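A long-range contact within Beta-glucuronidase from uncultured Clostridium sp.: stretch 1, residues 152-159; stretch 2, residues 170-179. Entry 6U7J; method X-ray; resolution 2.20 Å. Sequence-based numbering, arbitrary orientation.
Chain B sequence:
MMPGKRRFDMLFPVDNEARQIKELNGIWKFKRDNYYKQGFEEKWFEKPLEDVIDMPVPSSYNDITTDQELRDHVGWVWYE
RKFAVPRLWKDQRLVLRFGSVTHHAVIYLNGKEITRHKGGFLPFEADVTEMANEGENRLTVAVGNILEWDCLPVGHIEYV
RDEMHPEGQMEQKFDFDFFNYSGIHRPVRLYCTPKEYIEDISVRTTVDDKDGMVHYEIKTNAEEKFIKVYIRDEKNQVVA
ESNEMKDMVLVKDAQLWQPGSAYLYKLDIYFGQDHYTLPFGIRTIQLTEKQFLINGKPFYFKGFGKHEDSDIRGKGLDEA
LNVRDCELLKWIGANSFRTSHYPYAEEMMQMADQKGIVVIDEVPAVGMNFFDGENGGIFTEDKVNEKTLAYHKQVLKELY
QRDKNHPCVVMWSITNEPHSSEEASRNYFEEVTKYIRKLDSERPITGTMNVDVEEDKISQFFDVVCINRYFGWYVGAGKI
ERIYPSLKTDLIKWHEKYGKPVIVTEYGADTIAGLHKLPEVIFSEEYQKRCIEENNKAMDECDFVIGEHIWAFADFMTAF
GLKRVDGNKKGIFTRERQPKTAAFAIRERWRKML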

# COMPACT_ATOMS: atom_id res chain seq x y z
N LEU B 152 33.59 -16.59 -4.36
CA LEU B 152 32.95 -15.61 -5.22
C LEU B 152 31.44 -15.86 -5.17
O LEU B 152 30.98 -16.93 -5.63
CB LEU B 152 33.47 -15.69 -6.66
CG LEU B 152 34.97 -15.48 -6.89
CD1 LEU B 152 35.22 -15.56 -8.37
CD2 LEU B 152 35.45 -14.13 -6.36
N PRO B 153 30.63 -14.93 -4.65
CA PRO B 153 30.98 -13.63 -4.10
C PRO B 153 31.88 -13.70 -2.87
O PRO B 153 31.95 -14.71 -2.19
CB PRO B 153 29.61 -13.03 -3.72
CG PRO B 153 28.63 -13.75 -4.57
CD PRO B 153 29.18 -15.15 -4.68
N VAL B 154 32.53 -12.59 -2.59
CA VAL B 154 33.48 -12.50 -1.49
C VAL B 154 32.73 -12.23 -0.20
O VAL B 154 31.77 -11.45 -0.17
CB VAL B 154 34.51 -11.39 -1.82
CG1 VAL B 154 35.15 -10.82 -0.59
CG2 VAL B 154 35.57 -11.92 -2.81
N GLY B 155 33.14 -12.88 0.89
CA GLY B 155 32.62 -12.54 2.21
C GLY B 155 33.62 -12.87 3.30
O GLY B 155 34.77 -13.19 3.00
N HIS B 156 33.23 -12.78 4.58
CA HIS B 156 34.06 -13.34 5.64
C HIS B 156 33.22 -13.54 6.89
O HIS B 156 32.15 -12.94 7.03
CB HIS B 156 35.28 -12.45 5.94
CG HIS B 156 34.94 -11.11 6.52
ND1 HIS B 156 34.59 -10.03 5.74
CD2 HIS B 156 34.92 -10.68 7.80
CE1 HIS B 156 34.35 -8.99 6.53
NE2 HIS B 156 34.54 -9.36 7.78
N ILE B 157 33.73 -14.39 7.79
CA ILE B 157 33.06 -14.76 9.04
C ILE B 157 33.65 -13.97 10.20
O ILE B 157 34.86 -13.71 10.23
CB ILE B 157 33.19 -16.28 9.30
CG1 ILE B 157 32.39 -17.07 8.27
CG2 ILE B 157 32.73 -16.64 10.71
CD1 ILE B 157 30.90 -16.95 8.44
N GLU B 158 32.79 -13.59 11.15
CA GLU B 158 33.20 -12.93 12.40
C GLU B 158 32.50 -13.58 13.59
O GLU B 158 31.45 -14.21 13.47
CB GLU B 158 32.87 -11.44 12.38
CG GLU B 158 33.70 -10.64 11.41
CD GLU B 158 33.31 -9.18 11.44
OE1 GLU B 158 32.63 -8.80 12.41
OE2 GLU B 158 33.67 -8.43 10.50
N TYR B 159 33.12 -13.41 14.77
CA TYR B 159 32.56 -13.93 16.02
C TYR B 159 32.36 -12.81 17.04
O TYR B 159 31.23 -12.56 17.46
CB TYR B 159 33.48 -15.01 16.62
CG TYR B 159 33.81 -16.13 15.67
CD1 TYR B 159 33.15 -17.35 15.74
CD2 TYR B 159 34.79 -15.98 14.71
CE1 TYR B 159 33.45 -18.39 14.87
CE2 TYR B 159 35.11 -17.01 13.83
CZ TYR B 159 34.43 -18.20 13.91
OH TYR B 159 34.75 -19.22 13.04
N MET B 170 28.90 -17.02 15.29
CA MET B 170 29.28 -16.97 13.88
C MET B 170 28.38 -16.06 13.08
O MET B 170 27.18 -16.31 12.96
CB MET B 170 29.24 -18.36 13.24
CG MET B 170 30.60 -18.94 12.97
SD MET B 170 30.57 -20.35 11.84
CE MET B 170 30.70 -19.47 10.31
N GLU B 171 28.95 -14.99 12.53
CA GLU B 171 28.19 -14.03 11.75
C GLU B 171 28.81 -13.89 10.37
O GLU B 171 30.00 -13.59 10.24
CB GLU B 171 28.13 -12.68 12.45
CG GLU B 171 27.12 -12.61 13.57
CD GLU B 171 26.78 -11.18 13.94
OE1 GLU B 171 27.50 -10.25 13.49
OE2 GLU B 171 25.79 -10.97 14.68
N GLN B 172 27.99 -14.07 9.34
CA GLN B 172 28.43 -13.89 7.96
C GLN B 172 28.47 -12.40 7.63
O GLN B 172 27.46 -11.70 7.79
CB GLN B 172 27.49 -14.61 7.00
CG GLN B 172 27.81 -14.40 5.55
CD GLN B 172 29.08 -15.13 5.13
OE1 GLN B 172 29.10 -16.37 5.01
NE2 GLN B 172 30.15 -14.37 4.90
N LYS B 173 29.62 -11.92 7.18
CA LYS B 173 29.76 -10.55 6.68
C LYS B 173 29.99 -10.56 5.18
O LYS B 173 30.61 -11.48 4.64
CB LYS B 173 30.91 -9.83 7.39
CG LYS B 173 30.73 -9.70 8.91
CD LYS B 173 29.92 -8.47 9.26
CE LYS B 173 28.97 -8.76 10.40
NZ LYS B 173 29.53 -8.39 11.74
N PHE B 174 29.46 -9.55 4.49
CA PHE B 174 29.74 -9.32 3.08
C PHE B 174 29.27 -7.91 2.73
O PHE B 174 28.53 -7.28 3.47
CB PHE B 174 29.08 -10.37 2.16
CG PHE B 174 27.62 -10.63 2.44
CD1 PHE B 174 27.22 -11.77 3.12
CD2 PHE B 174 26.64 -9.75 1.99
CE1 PHE B 174 25.88 -12.02 3.38
CE2 PHE B 174 25.29 -9.99 2.24
CZ PHE B 174 24.91 -11.12 2.94
N ASP B 175 29.73 -7.43 1.57
CA ASP B 175 29.45 -6.08 1.10
C ASP B 175 28.75 -6.06 -0.25
O ASP B 175 28.85 -5.08 -1.00
CB ASP B 175 30.73 -5.25 1.04
CG ASP B 175 31.28 -4.94 2.42
OD1 ASP B 175 32.17 -5.67 2.88
OD2 ASP B 175 30.79 -3.97 3.05
N PHE B 176 28.04 -7.12 -0.61
CA PHE B 176 27.12 -7.04 -1.73
C PHE B 176 25.69 -6.87 -1.21
O PHE B 176 25.37 -7.19 -0.07
CB PHE B 176 27.23 -8.28 -2.63
CG PHE B 176 27.08 -9.60 -1.91
CD1 PHE B 176 25.82 -10.12 -1.64
CD2 PHE B 176 28.19 -10.34 -1.53
CE1 PHE B 176 25.68 -11.33 -0.97
CE2 PHE B 176 28.05 -11.56 -0.87
CZ PHE B 176 26.81 -12.06 -0.60
N ASP B 177 24.85 -6.33 -2.09
CA ASP B 177 23.46 -6.01 -1.74
C ASP B 177 22.68 -7.26 -1.38
O ASP B 177 22.23 -7.44 -0.23
CB ASP B 177 22.80 -5.30 -2.93
CG ASP B 177 21.87 -4.18 -2.50
OD1 ASP B 177 21.27 -3.51 -3.37
OD2 ASP B 177 21.73 -3.99 -1.27
N PHE B 178 22.57 -8.17 -2.34
CA PHE B 178 21.48 -9.13 -2.43
C PHE B 178 21.57 -10.17 -1.32
O PHE B 178 22.65 -10.47 -0.81
CB PHE B 178 21.49 -9.79 -3.81
CG PHE B 178 22.83 -10.38 -4.22
CD1 PHE B 178 23.82 -9.58 -4.82
CD2 PHE B 178 23.09 -11.75 -4.06
CE1 PHE B 178 25.03 -10.13 -5.22
CE2 PHE B 178 24.31 -12.31 -4.46
CZ PHE B 178 25.28 -11.50 -5.05
N PHE B 179 20.40 -10.71 -0.95
CA PHE B 179 20.31 -11.67 0.14
C PHE B 179 21.10 -12.94 -0.18
O PHE B 179 21.06 -13.45 -1.30
CB PHE B 179 18.83 -12.00 0.41
CG PHE B 179 18.61 -12.76 1.68
CD1 PHE B 179 18.62 -14.15 1.69
CD2 PHE B 179 18.42 -12.08 2.87
CE1 PHE B 179 18.43 -14.86 2.86
CE2 PHE B 179 18.22 -12.79 4.07
CZ PHE B 179 18.24 -14.18 4.06
O HOH W 1 31.86 -8.94 0.45

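The two stretches pair as short antiparallel strands, and four backbone hydrogen bonds set the register. H156 N to K173 O is 2.9 Å and K173 N to H156 O is 2.7 Å. E158 N to E171 O is 2.9 Å and E171 N to E158 O is 2.8 Å. I157 and Q172 form the non-hydrogen-bonded pair between them. There I157 CA lies 3.5 Å from E171 O, a CA-H...O contact.

H156, E158, E171 and K173 share one face of the sheet. K173 CB packs over one face of the H156 ring, 3.8 Å from CB to the ring centroid. K173 NZ makes a salt bridge to E158 OE1 at 3.2 Å and a second salt bridge, to E171 OE1 at 3.3 Å, where the hydrogen bond is weak. H156 NE2 donates to E158 OE2 at 3.0 Å, so both carboxylate oxygens of E158 are used.

I157 and Q172 point to the other face. I157 CD1 comes to 3.1 Å from M170 CE, closer than carbons usually pack. Nearer its backbone M170 also touches Y159, with M170 CG 3.5 Å from Y159 CE1.

At G155 the chains come close, G155 CA to F174 CA 4.4 Å. A CB here would clash with K173 O and Q172 NE2, each 2.9 Å from its ideal position. Glycine leaves that space to the Q172 amide, whose NE2 donates to K173 O at 2.9 Å.

Beyond the strands, buried P153 follows a cis peptide bond and fits against two aromatic rings. P153 CB lies 3.6 Å from F176 CE2, and P153 CG meets the edge of F178, 4.1 Å from CZ. Where the backbones part, a water bridges them: its oxygen donates to V154 O at 2.6 Å and accepts from D175 N at 2.8 Å. Together the stretches bury 640 Å².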